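Local structure of Sts-2 protein (Mus musculus, 3D6A) at residues 15-20 against 98-103; 50-55 against 139-144; 90-95 against 198-203; 116-121 against 154-159. The protein probably interferes with CBL-mediated down-regulation of receptor-type tyrosine kinases and promotes accumulation of activated receptors such as T-cell receptors and EGFR on the cell surface. All blocks are in the same frame, centred on the assembly; numbering follows the deposited sequence.

From the N terminus, interaction 1 opens first at 15-20, at the end of strand 11-16. Interaction 2 opens in the loop 50-55 and interaction 3 on strand 89-94. The first turn of helix 98-111 then closes interaction 1. Strand 119-121 opens interaction 4. Residues 139-144 close interaction 2, 154-159 close interaction 4, and strand 196-201 closes interaction 3 last. Interaction 1 therefore crosses 2 and 3, and interaction 2 crosses 3 and 4. Interaction 4 is nested inside 3 and follows 1 in series. Interactions 1, 3 and 4 all reach the same sheet of this histidine phosphatase domain. Interaction 2 ties an outer loop to the start of helix 143-148.

Interaction 1: residues 15-20 against 98-103; sequences IRHGER and LRCVQT. Unlike the reference sequence in segment 15-20: I15 (reference Val). With W (tungsten ion), chain J.
R99 lays its aliphatic stem over one face of the H17 ring. R99 CD stands 3.7 Å from the centroid of the H17 ring, almost straight above it, in a CH-pi contact. R16 CG covers the opposite face, and the imidazole is held as in a clamp. The R99 guanidinium stands nearly perpendicular to the ring, at 89°. Its NE comes 3.4 Å from H17 NE2, but they are not hydrogen-bonded; H17 NE2 is bound to the tungsten instead, at 2.5 Å. The ring is folded back over its own backbone (chi1 59°), and H17 ND1 can reach G18 O at 2.8 Å in the ring plane. That bond fixes the rotation of the imidazole.

T103 ties the backbone down from the helix. G18 N donates to T103 OG1 at 3.1 Å, and T103 OG1 passes its own hydrogen to R99 O at 2.8 Å, one turn back in helix 98-111. R20 completes the group. Its NH1 lies over the face of the R99 guanidinium, the two planes 33° apart. D22 pairs with R20, and E132 with R99.

R16 to G18 form the RHG signature of the histidine phosphatases. The metal carries three oxygens, modelled as waters, two of them hydrogen-bonded by R16 and one also weakly by R20. The group probably mimics a phosphoryl group held among arginines. This is consistent with a phosphate site in which H17 NE2 faces the phosphorus, as expected for the histidine that takes up the phosphoryl group in this family.

Interaction 2: residues 50-55 against 139-144; sequences SLPRRS and TFLTLE
R54 runs across the L141 side chain at about a right angle. This is loop-to-loop packing at the rim of the histidine phosphatase fold, where 50-55 meets the residues leading into helix 143-148. L141 CD1 sits over one face of the R54 guanidinium, displaced toward NH1, with CD1 3.3 Å from R54 NH1. The arginine gets there with CG anti to the backbone N (chi1 -168°) and an extended chain. At the edge of the guanidinium, R54 NH2 points to T139 O. The modelled separation of NH2 and O, 2.3 Å, is too short to trust, so the length of this hydrogen bond is doubtful. T139 OG1 lies 3.3 Å from the same NH2.

Outside the two segments, D64 and F61 hold the arginine. D64 makes a salt bridge with R54 NH2, and F61 adds a cation-pi contact. The charge is thus met by a carboxylate and probably stabilised by a ring. L98, on helix 98-111, packs against both R54 and L141.

The other segment is fixed by its own helix start. T142 is the N-cap of helix 143-148. E145 OE1 accepts from T142 N, consistent with a capping box. R163 NH1 donates to L141 O. The second methyl of L141 faces the other way along the loop. L141 CD2 is 3.9 Å from R53 O and 4.4 Å from P52 CG.

Interaction 3: residues 90-95 against 198-203; sequences TAVFAS and LIVSHS
S95 OG and H202 NE2 share a hydrogen bond of 2.9 Å, and S95 OG also has a weak bond with A97 N. The pair sits at the C-terminal ends of two neighbouring parallel strands, 89-94 and 196-201, in the central sheet of the histidine phosphatase alpha/beta fold. The serine reaches across because OG is anti to its backbone nitrogen (chi1 164°). The H202 ring also meets F126 and R99, and lies about 4 Å from the bound tungsten at its nearest atom. H202 probably lines the phosphate pocket, as the second conserved histidine of the family does. With an alanine in place of H202, S95 OG would probably lose its imidazole partner and a gap would open beside the metal.

Behind this site the strands run at 17° to each other. L198 N donates to A91 O, F93 N to L198 O, V200 N to F93 O and S95 N to V200 O. The V200 N to F93 O bond is 2.8 Å and nearly straight. V92, A94, L198 and V200 point to one face of the sheet, where V92 and L198 lie side by side and helix 98-111 packs. F93 and I199 point to the other face. There the end of the isoleucine swings back to the phenylalanine stem, with I199 CD1 3.8 Å from F93 CB.

Interaction 4: residues 116-121 against 154-159; sequences KLKIRV and DLDYRP
D154 N donates to I119 O at 2.8 Å. D154 CB rests on K118 CB at 3.7 Å, and the lysine chain crosses the aspartate at about a right angle. D154 OD2 lies near the plane of the R120 guanidinium, at its edge, and forms a long salt bridge to R120 NE at 3.7 Å. D154 O takes a hydrogen from a water that accepts from V121 N. D154 OD1, the second carboxylate oxygen, serves its own turn: it accepts from D156 N at 3.1 Å, an Asx turn within the type I turn from D154 to Y157. K118 NZ is near D156 OD2, but beyond salt-bridge range.

Y157 follows, with CG anti to the backbone N (chi1 178°), which lays the ring against R120. R120 CB sits over one face, 3.8 Å from the centroid of the Y157 ring, while the guanidinium plane is only 10° from the ring plane. V121 O meets the ring edge, 3.5 Å from Y157 CE2. The hydroxyl bonds E122 OE1. Were Y157 an alanine, the R120 stem would probably lose the face it lies on and E122 its phenol partner. P159 closes the segment: its nitrogen covers the other face of the Y157 ring, and P159 CG approaches V121 O.

R120 also pairs by backbone with V92 and A94. The arrangement is an Asx turn and loop packed along 119-121, an outermost strand of the sheet within this histidine phosphatase chain.

Interaction 1: residues 15-20 against 98-103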
loop_
_atom_site.group_PDB
_atom_site.type_symbol
_atom_site.label_atom_id
_atom_site.label_comp_id
_atom_site.label_asym_id
_atom_site.label_seq_id
_atom_site.Cartn_x
_atom_site.Cartn_y
_atom_site.Cartn_z
ATOM N N ILE A 15 16.829 7.749 -1.941
ATOM C CA ILE A 15 15.471 7.197 -1.980
ATOM C C ILE A 15 14.470 8.201 -2.603
ATOM O O ILE A 15 14.367 9.339 -2.149
ATOM C CB ILE A 15 15.017 6.850 -0.528
ATOM C CG1 ILE A 15 16.082 5.993 0.176
ATOM C CG2 ILE A 15 13.652 6.159 -0.534
ATOM C CD1 ILE A 15 15.776 5.638 1.622
ATOM N N ARG A 16 13.725 7.779 -3.627
ATOM C CA ARG A 16 12.624 8.593 -4.168
ATOM C C ARG A 16 11.464 8.518 -3.186
ATOM O O ARG A 16 11.239 7.486 -2.535
ATOM C CB ARG A 16 12.156 8.102 -5.551
ATOM C CG ARG A 16 11.050 9.024 -6.204
ATOM C CD ARG A 16 10.322 8.368 -7.379
ATOM N NE ARG A 16 9.321 9.282 -7.931
ATOM C CZ ARG A 16 8.326 8.961 -8.746
ATOM N NH1 ARG A 16 8.154 7.705 -9.161
ATOM N NH2 ARG A 16 7.487 9.926 -9.149
ATOM N N HIS A 17 10.737 9.624 -3.082
ATOM C CA HIS A 17 9.543 9.736 -2.242
ATOM C C HIS A 17 8.459 8.745 -2.674
ATOM O O HIS A 17 8.439 8.274 -3.844
ATOM C CB HIS A 17 8.982 11.156 -2.359
ATOM C CG HIS A 17 8.607 11.544 -3.756
ATOM N ND1 HIS A 17 7.452 11.103 -4.367
ATOM C CD2 HIS A 17 9.203 12.387 -4.636
ATOM C CE1 HIS A 17 7.383 11.612 -5.587
ATOM N NE2 HIS A 17 8.436 12.397 -5.775
ATOM N N GLY A 18 7.530 8.476 -1.752
ATOM C CA GLY A 18 6.386 7.611 -2.032
ATOM C C GLY A 18 5.363 8.281 -2.923
ATOM O O GLY A 18 5.509 9.449 -3.277
ATOM N N GLU A 19 4.343 7.515 -3.303
ATOM C CA GLU A 19 3.291 7.960 -4.193
ATOM C C GLU A 19 2.664 9.240 -3.636
ATOM O O GLU A 19 2.278 9.285 -2.469
ATOM C CB GLU A 19 2.217 6.855 -4.318
ATOM C CG GLU A 19 1.117 7.167 -5.317
ATOM C CD GLU A 19 -0.022 6.172 -5.274
ATOM O OE1 GLU A 19 -0.827 6.205 -4.302
ATOM O OE2 GLU A 19 -0.124 5.362 -6.224
ATOM N N ARG A 20 2.576 10.263 -4.487
ATOM C CA ARG A 20 1.834 11.505 -4.200
ATOM C C ARG A 20 0.381 11.437 -4.634
ATOM O O ARG A 20 0.021 10.722 -5.602
ATOM C CB ARG A 20 2.548 12.749 -4.797
ATOM C CG ARG A 20 3.513 12.425 -5.883
ATOM C CD ARG A 20 4.500 13.523 -6.259
ATOM N NE ARG A 20 3.870 14.707 -6.823
ATOM C CZ ARG A 20 4.475 15.546 -7.663
ATOM N NH1 ARG A 20 5.723 15.302 -8.053
ATOM N NH2 ARG A 20 3.825 16.624 -8.132
ATOM N N LEU A 98 7.191 18.502 0.713
ATOM C CA LEU A 98 6.400 17.774 1.696
ATOM C C LEU A 98 6.466 16.275 1.511
ATOM O O LEU A 98 6.690 15.556 2.478
ATOM C CB LEU A 98 4.945 18.233 1.642
ATOM C CG LEU A 98 3.923 17.625 2.595
ATOM C CD1 LEU A 98 4.367 17.857 4.021
ATOM C CD2 LEU A 98 2.536 18.244 2.335
ATOM N N ARG A 99 6.281 15.810 0.274
ATOM C CA ARG A 99 6.323 14.369 -0.039
ATOM C C ARG A 99 7.613 13.699 0.422
ATOM O O ARG A 99 7.598 12.520 0.841
ATOM C CB ARG A 99 6.078 14.109 -1.542
ATOM C CG ARG A 99 6.996 14.884 -2.479
ATOM C CD ARG A 99 6.387 14.911 -3.856
ATOM N NE ARG A 99 7.255 15.478 -4.895
ATOM C CZ ARG A 99 7.292 16.764 -5.227
ATOM N NH1 ARG A 99 6.538 17.656 -4.577
ATOM N NH2 ARG A 99 8.089 17.166 -6.204
ATOM N N CYS A 100 8.706 14.463 0.390
ATOM C CA CYS A 100 10.025 13.943 0.769
ATOM C C CYS A 100 10.225 13.909 2.285
ATOM O O CYS A 100 10.699 12.906 2.828
ATOM C CB CYS A 100 11.155 14.695 0.044
ATOM S SG CYS A 100 11.005 14.670 -1.794
ATOM N N VAL A 101 9.828 14.973 2.973
ATOM C CA VAL A 101 9.927 15.010 4.437
ATOM C C VAL A 101 9.036 13.939 5.071
ATOM O O VAL A 101 9.444 13.284 6.038
ATOM C CB VAL A 101 9.628 16.408 5.026
ATOM C CG1 VAL A 101 9.696 16.365 6.547
ATOM C CG2 VAL A 101 10.637 17.436 4.518
ATOM N N GLN A 102 7.849 13.740 4.496
ATOM C CA GLN A 102 6.912 12.694 4.930
ATOM C C GLN A 102 7.454 11.275 4.723
ATOM O O GLN A 102 7.283 10.412 5.571
ATOM C CB GLN A 102 5.565 12.817 4.190
ATOM C CG GLN A 102 4.650 13.901 4.693
ATOM C CD GLN A 102 3.361 14.023 3.891
ATOM O OE1 GLN A 102 3.359 13.942 2.662
ATOM N NE2 GLN A 102 2.254 14.284 4.592
ATOM N N THR A 103 8.079 11.028 3.578
ATOM C CA THR A 103 8.690 9.730 3.307
ATOM C C THR A 103 9.767 9.438 4.339
ATOM O O THR A 103 9.812 8.343 4.907
ATOM C CB THR A 103 9.286 9.663 1.878
ATOM O OG1 THR A 103 8.240 9.847 0.920
ATOM C CG2 THR A 103 9.942 8.335 1.641
HETATM W W W J . 9.003 13.218 -8.098
HETATM O O HOH W 1 7.198 12.708 -8.869
HETATM O O HOH W 2 10.360 11.733 -7.924
HETATM O O HOH W 3 8.892 14.534 -6.571
#

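Interaction 2: residues 50-55 against 139-144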
loop_
_atom_site.group_PDB
_atom_site.type_symbol
_atom_site.label_atom_id
_atom_site.label_comp_id
_atom_site.label_asym_id
_atom_site.label_seq_id
_atom_site.Cartn_x
_atom_site.Cartn_y
_atom_site.Cartn_z
ATOM N N SER A 50 -5.310 13.289 7.103
ATOM C CA SER A 50 -5.293 14.722 7.334
ATOM C C SER A 50 -4.192 15.403 6.546
ATOM O O SER A 50 -3.288 14.742 6.022
ATOM C CB SER A 50 -5.124 15.026 8.835
ATOM O OG SER A 50 -3.959 14.413 9.366
ATOM N N LEU A 51 -4.302 16.725 6.448
ATOM C CA LEU A 51 -3.234 17.587 5.968
ATOM C C LEU A 51 -2.619 18.365 7.143
ATOM O O LEU A 51 -3.342 18.804 8.048
ATOM C CB LEU A 51 -3.756 18.566 4.913
ATOM C CG LEU A 51 -4.437 18.025 3.654
ATOM C CD1 LEU A 51 -4.756 19.169 2.711
ATOM C CD2 LEU A 51 -3.596 16.966 2.934
ATOM N N PRO A 52 -1.283 18.542 7.134
ATOM C CA PRO A 52 -0.643 19.319 8.188
ATOM C C PRO A 52 -0.930 20.810 8.057
ATOM O O PRO A 52 -1.097 21.310 6.942
ATOM C CB PRO A 52 0.846 19.040 7.971
ATOM C CG PRO A 52 0.965 18.716 6.539
ATOM C CD PRO A 52 -0.308 18.025 6.155
ATOM N N ARG A 53 -0.985 21.504 9.194
ATOM C CA ARG A 53 -1.229 22.953 9.225
ATOM C C ARG A 53 -0.121 23.742 8.526
ATOM O O ARG A 53 1.058 23.372 8.587
ATOM C CB ARG A 53 -1.418 23.445 10.664
ATOM C CG ARG A 53 -2.711 22.968 11.320
ATOM C CD ARG A 53 -3.933 23.698 10.744
ATOM N NE ARG A 53 -5.194 23.223 11.314
ATOM C CZ ARG A 53 -5.694 23.627 12.480
ATOM N NH1 ARG A 53 -5.041 24.516 13.222
ATOM N NH2 ARG A 53 -6.850 23.135 12.908
ATOM N N ARG A 54 -0.514 24.832 7.870
ATOM C CA ARG A 54 0.337 25.495 6.884
ATOM C C ARG A 54 0.090 27.008 6.888
ATOM O O ARG A 54 -0.873 27.478 7.509
ATOM C CB ARG A 54 0.025 24.901 5.499
ATOM C CG ARG A 54 0.987 25.253 4.378
ATOM C CD ARG A 54 0.884 24.237 3.259
ATOM N NE ARG A 54 1.918 24.468 2.262
ATOM C CZ ARG A 54 2.491 23.529 1.514
ATOM N NH1 ARG A 54 2.150 22.251 1.629
ATOM N NH2 ARG A 54 3.422 23.878 0.645
ATOM N N SER A 55 0.962 27.770 6.220
ATOM C CA SER A 55 0.685 29.188 5.972
ATOM C C SER A 55 -0.200 29.324 4.728
ATOM O O SER A 55 0.053 28.679 3.694
ATOM C CB SER A 55 1.970 30.036 5.862
ATOM O OG SER A 55 2.498 30.072 4.544
ATOM N N THR A 139 6.359 27.977 -1.445
ATOM C CA THR A 139 5.308 27.041 -1.028
ATOM C C THR A 139 5.693 26.172 0.175
ATOM O O THR A 139 4.810 25.714 0.897
ATOM C CB THR A 139 4.801 26.142 -2.215
ATOM O OG1 THR A 139 3.417 25.818 -2.032
ATOM C CG2 THR A 139 5.614 24.842 -2.334
ATOM N N PHE A 140 6.992 25.960 0.398
ATOM C CA PHE A 140 7.447 24.990 1.393
ATOM C C PHE A 140 6.885 25.274 2.778
ATOM O O PHE A 140 6.754 26.441 3.182
ATOM C CB PHE A 140 8.975 24.945 1.494
ATOM C CG PHE A 140 9.679 24.634 0.205
ATOM C CD1 PHE A 140 9.215 23.625 -0.645
ATOM C CD2 PHE A 140 10.845 25.322 -0.138
ATOM C CE1 PHE A 140 9.876 23.339 -1.823
ATOM C CE2 PHE A 140 11.521 25.045 -1.320
ATOM C CZ PHE A 140 11.041 24.058 -2.168
ATOM N N LEU A 141 6.544 24.210 3.502
ATOM C CA LEU A 141 6.304 24.335 4.929
ATOM C C LEU A 141 7.600 24.814 5.565
ATOM O O LEU A 141 8.689 24.345 5.214
ATOM C CB LEU A 141 5.886 23.004 5.560
ATOM C CG LEU A 141 4.400 22.632 5.622
ATOM C CD1 LEU A 141 3.984 21.944 4.344
ATOM C CD2 LEU A 141 4.121 21.712 6.824
ATOM N N THR A 142 7.486 25.764 6.486
ATOM C CA THR A 142 8.642 26.210 7.253
ATOM C C THR A 142 8.997 25.083 8.216
ATOM O O THR A 142 8.204 24.152 8.411
ATOM C CB THR A 142 8.356 27.520 8.031
ATOM O OG1 THR A 142 7.218 27.332 8.874
ATOM C CG2 THR A 142 8.078 28.671 7.074
ATOM N N LEU A 143 10.181 25.162 8.814
ATOM C CA LEU A 143 10.623 24.127 9.736
ATOM C C LEU A 143 9.792 24.079 11.020
ATOM O O LEU A 143 9.659 23.024 11.637
ATOM C CB LEU A 143 12.117 24.272 10.050
ATOM C CG LEU A 143 13.121 24.318 8.893
ATOM C CD1 LEU A 143 14.528 24.186 9.441
ATOM C CD2 LEU A 143 12.855 23.247 7.821
ATOM N N GLU A 144 9.230 25.219 11.418
ATOM C CA GLU A 144 8.362 25.271 12.597
ATOM C C GLU A 144 7.013 24.618 12.290
ATOM O O GLU A 144 6.502 23.809 13.088
ATOM C CB GLU A 144 8.192 26.712 13.103
ATOM C CG GLU A 144 9.457 27.323 13.743
ATOM C CD GLU A 144 9.733 26.871 15.193
ATOM O OE1 GLU A 144 8.887 26.155 15.789
ATOM O OE2 GLU A 144 10.808 27.249 15.740
#

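Interaction 3: residues 90-95 against 198-203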
loop_
_atom_site.group_PDB
_atom_site.type_symbol
_atom_site.label_atom_id
_atom_site.label_comp_id
_atom_site.label_asym_id
_atom_site.label_seq_id
_atom_site.Cartn_x
_atom_site.Cartn_y
_atom_site.Cartn_z
ATOM N N THR A 90 22.555 6.508 10.232
ATOM C CA THR A 90 23.163 7.545 11.057
ATOM C C THR A 90 22.716 8.993 10.816
ATOM O O THR A 90 22.907 9.859 11.685
ATOM C CB THR A 90 24.695 7.477 10.972
ATOM O OG1 THR A 90 25.095 7.335 9.602
ATOM C CG2 THR A 90 25.176 6.289 11.730
ATOM N N ALA A 91 22.142 9.258 9.651
ATOM C CA ALA A 91 21.685 10.598 9.302
ATOM C C ALA A 91 20.633 10.481 8.204
ATOM O O ALA A 91 20.605 9.497 7.492
ATOM C CB ALA A 91 22.851 11.469 8.841
ATOM N N VAL A 92 19.763 11.479 8.108
ATOM C CA VAL A 92 18.704 11.524 7.110
ATOM C C VAL A 92 18.618 12.957 6.596
ATOM O O VAL A 92 18.476 13.897 7.373
ATOM C CB VAL A 92 17.312 11.050 7.694
ATOM C CG1 VAL A 92 16.214 11.101 6.628
ATOM C CG2 VAL A 92 17.419 9.627 8.278
ATOM N N PHE A 93 18.737 13.114 5.285
ATOM C CA PHE A 93 18.584 14.412 4.648
ATOM C C PHE A 93 17.363 14.313 3.755
ATOM O O PHE A 93 17.149 13.279 3.141
ATOM C CB PHE A 93 19.829 14.764 3.822
ATOM C CG PHE A 93 21.075 15.020 4.653
ATOM C CD1 PHE A 93 21.802 13.962 5.194
ATOM C CD2 PHE A 93 21.522 16.308 4.867
ATOM C CE1 PHE A 93 22.946 14.186 5.948
ATOM C CE2 PHE A 93 22.680 16.551 5.629
ATOM C CZ PHE A 93 23.385 15.488 6.169
ATOM N N ALA A 94 16.552 15.373 3.715
ATOM C CA ALA A 94 15.355 15.391 2.894
ATOM C C ALA A 94 15.242 16.646 2.057
ATOM O O ALA A 94 15.626 17.723 2.489
ATOM C CB ALA A 94 14.098 15.199 3.746
ATOM N N SER A 95 14.718 16.484 0.843
ATOM C CA SER A 95 14.256 17.589 0.026
ATOM C C SER A 95 13.173 18.333 0.819
ATOM O O SER A 95 12.377 17.703 1.524
ATOM C CB SER A 95 13.677 17.034 -1.271
ATOM O OG SER A 95 12.889 17.985 -1.960
ATOM N N LEU A 198 20.702 8.531 4.736
ATOM C CA LEU A 198 19.574 8.508 3.796
ATOM C C LEU A 198 19.407 9.861 3.155
ATOM O O LEU A 198 19.488 10.886 3.838
ATOM C CB LEU A 198 18.248 8.080 4.480
ATOM C CG LEU A 198 18.245 6.805 5.338
ATOM C CD1 LEU A 198 16.840 6.479 5.944
ATOM C CD2 LEU A 198 18.764 5.638 4.546
ATOM N N ILE A 199 19.214 9.846 1.834
ATOM C CA ILE A 199 18.895 11.035 1.057
ATOM C C ILE A 199 17.497 10.819 0.450
ATOM O O ILE A 199 17.324 10.057 -0.499
ATOM C CB ILE A 199 19.946 11.313 -0.074
ATOM C CG1 ILE A 199 21.393 11.313 0.465
ATOM C CG2 ILE A 199 19.601 12.595 -0.865
ATOM C CD1 ILE A 199 21.675 12.302 1.561
ATOM N N VAL A 200 16.501 11.493 1.020
ATOM C CA VAL A 200 15.134 11.309 0.593
ATOM C C VAL A 200 14.765 12.490 -0.283
ATOM O O VAL A 200 14.751 13.649 0.160
ATOM C CB VAL A 200 14.187 11.114 1.783
ATOM C CG1 VAL A 200 12.829 10.637 1.296
ATOM C CG2 VAL A 200 14.758 10.083 2.746
ATOM N N SER A 201 14.508 12.199 -1.551
ATOM C CA SER A 201 14.479 13.244 -2.547
ATOM C C SER A 201 13.628 12.829 -3.740
ATOM O O SER A 201 12.638 12.105 -3.578
ATOM C CB SER A 201 15.922 13.601 -2.932
ATOM O OG SER A 201 15.992 14.622 -3.905
ATOM N N HIS A 202 13.998 13.288 -4.928
ATOM C CA HIS A 202 13.209 13.034 -6.129
ATOM C C HIS A 202 13.919 12.046 -7.033
ATOM O O HIS A 202 15.114 11.803 -6.863
ATOM C CB HIS A 202 12.978 14.334 -6.900
ATOM C CG HIS A 202 12.465 15.434 -6.040
ATOM N ND1 HIS A 202 11.119 15.690 -5.889
ATOM C CD2 HIS A 202 13.114 16.321 -5.247
ATOM C CE1 HIS A 202 10.959 16.695 -5.043
ATOM N NE2 HIS A 202 12.154 17.094 -4.636
ATOM N N SER A 203 13.180 11.516 -8.017
ATOM C CA SER A 203 13.736 10.610 -9.018
ATOM C C SER A 203 15.082 11.096 -9.546
ATOM O O SER A 203 16.015 10.320 -9.688
ATOM C CB SER A 203 12.772 10.503 -10.201
ATOM O OG SER A 203 11.632 9.834 -9.785
#

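Interaction 4: residues 116-121 against 154-159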
loop_
_atom_site.group_PDB
_atom_site.type_symbol
_atom_site.label_atom_id
_atom_site.label_comp_id
_atom_site.label_asym_id
_atom_site.label_seq_id
_atom_site.Cartn_x
_atom_site.Cartn_y
_atom_site.Cartn_z
ATOM N N LYS A 116 15.365 9.727 17.653
ATOM C CA LYS A 116 16.816 9.768 17.791
ATOM C C LYS A 116 17.496 10.613 16.712
ATOM O O LYS A 116 18.503 11.279 16.980
ATOM C CB LYS A 116 17.387 8.345 17.799
ATOM C CG LYS A 116 18.904 8.294 17.727
ATOM C CD LYS A 116 19.429 6.860 17.627
ATOM C CE LYS A 116 20.951 6.844 17.538
ATOM N NZ LYS A 116 21.585 7.468 18.754
ATOM N N LEU A 117 16.962 10.570 15.493
ATOM C CA LEU A 117 17.573 11.288 14.375
ATOM C C LEU A 117 16.646 12.373 13.881
ATOM O O LEU A 117 15.455 12.141 13.696
ATOM C CB LEU A 117 17.927 10.340 13.222
ATOM C CG LEU A 117 18.837 9.138 13.499
ATOM C CD1 LEU A 117 18.894 8.241 12.280
ATOM C CD2 LEU A 117 20.250 9.572 13.920
ATOM N N LYS A 118 17.202 13.560 13.687
ATOM C CA LYS A 118 16.452 14.681 13.148
ATOM C C LYS A 118 16.645 14.702 11.645
ATOM O O LYS A 118 17.734 14.395 11.144
ATOM C CB LYS A 118 16.915 16.005 13.745
ATOM C CG LYS A 118 16.649 16.173 15.228
ATOM C CD LYS A 118 17.323 17.432 15.729
ATOM C CE LYS A 118 16.999 17.695 17.182
ATOM N NZ LYS A 118 17.869 18.785 17.717
ATOM N N ILE A 119 15.568 15.030 10.939
ATOM C CA ILE A 119 15.577 15.116 9.505
ATOM C C ILE A 119 16.215 16.452 9.172
ATOM O O ILE A 119 15.728 17.485 9.606
ATOM C CB ILE A 119 14.127 15.037 8.928
ATOM C CG1 ILE A 119 13.519 13.649 9.201
ATOM C CG2 ILE A 119 14.116 15.386 7.437
ATOM C CD1 ILE A 119 11.991 13.597 9.258
ATOM N N ARG A 120 17.312 16.423 8.420
ATOM C CA ARG A 120 17.943 17.649 7.949
ATOM C C ARG A 120 17.341 18.056 6.611
ATOM O O ARG A 120 17.434 17.313 5.627
ATOM C CB ARG A 120 19.451 17.433 7.819
ATOM C CG ARG A 120 20.132 17.235 9.155
ATOM C CD ARG A 120 21.576 16.807 9.014
ATOM N NE ARG A 120 22.166 16.583 10.326
ATOM C CZ ARG A 120 23.288 15.913 10.554
ATOM N NH1 ARG A 120 23.965 15.380 9.554
ATOM N NH2 ARG A 120 23.735 15.786 11.794
ATOM N N VAL A 121 16.710 19.223 6.559
ATOM C CA VAL A 121 16.045 19.643 5.326
ATOM C C VAL A 121 17.056 20.349 4.431
ATOM O O VAL A 121 17.652 21.351 4.841
ATOM C CB VAL A 121 14.771 20.499 5.595
ATOM C CG1 VAL A 121 14.114 20.943 4.296
ATOM C CG2 VAL A 121 13.762 19.710 6.451
ATOM N N ASP A 154 15.541 19.042 11.952
ATOM C CA ASP A 154 16.723 19.659 12.567
ATOM C C ASP A 154 16.703 21.188 12.415
ATOM O O ASP A 154 17.083 21.730 11.378
ATOM C CB ASP A 154 18.023 19.048 12.012
ATOM C CG ASP A 154 19.248 19.374 12.872
ATOM O OD1 ASP A 154 19.172 20.308 13.705
ATOM O OD2 ASP A 154 20.295 18.693 12.710
ATOM N N LEU A 155 16.255 21.873 13.464
ATOM C CA LEU A 155 16.132 23.339 13.443
ATOM C C LEU A 155 17.490 24.041 13.378
ATOM O O LEU A 155 17.581 25.176 12.909
ATOM C CB LEU A 155 15.310 23.850 14.639
ATOM C CG LEU A 155 13.885 23.321 14.862
ATOM C CD1 LEU A 155 13.355 23.828 16.194
ATOM C CD2 LEU A 155 12.919 23.689 13.730
ATOM N N ASP A 156 18.538 23.349 13.825
ATOM C CA ASP A 156 19.902 23.886 13.805
ATOM C C ASP A 156 20.695 23.600 12.526
ATOM O O ASP A 156 21.766 24.184 12.333
ATOM C CB ASP A 156 20.693 23.386 15.015
ATOM C CG ASP A 156 19.942 23.575 16.318
ATOM O OD1 ASP A 156 19.472 24.704 16.585
ATOM O OD2 ASP A 156 19.806 22.585 17.068
ATOM N N TYR A 157 20.195 22.709 11.662
ATOM C CA TYR A 157 20.918 22.383 10.425
ATOM C C TYR A 157 21.039 23.614 9.525
ATOM O O TYR A 157 20.076 24.335 9.317
ATOM C CB TYR A 157 20.268 21.200 9.676
ATOM C CG TYR A 157 20.933 20.839 8.357
ATOM C CD1 TYR A 157 22.229 20.309 8.319
ATOM C CD2 TYR A 157 20.265 21.028 7.149
ATOM C CE1 TYR A 157 22.838 19.993 7.116
ATOM C CE2 TYR A 157 20.863 20.699 5.932
ATOM C CZ TYR A 157 22.144 20.183 5.923
ATOM O OH TYR A 157 22.735 19.870 4.722
ATOM N N ARG A 158 22.242 23.854 9.024
ATOM C CA ARG A 158 22.505 24.938 8.090
ATOM C C ARG A 158 22.663 24.347 6.681
ATOM O O ARG A 158 23.695 23.746 6.377
ATOM C CB ARG A 158 23.771 25.692 8.511
ATOM C CG ARG A 158 23.599 26.561 9.750
ATOM C CD ARG A 158 24.876 26.581 10.590
ATOM N NE ARG A 158 24.907 27.694 11.543
ATOM C CZ ARG A 158 25.686 27.753 12.628
ATOM N NH1 ARG A 158 26.504 26.750 12.930
ATOM N NH2 ARG A 158 25.636 28.815 13.429
ATOM N N PRO A 159 21.642 24.522 5.813
ATOM C CA PRO A 159 21.659 23.886 4.485
ATOM C C PRO A 159 22.794 24.370 3.589
ATOM O O PRO A 159 23.247 25.502 3.733
ATOM C CB PRO A 159 20.299 24.274 3.875
ATOM C CG PRO A 159 19.470 24.810 5.009
ATOM C CD PRO A 159 20.427 25.335 6.030
HETATM O O HOH W 4 16.613 21.217 8.743
#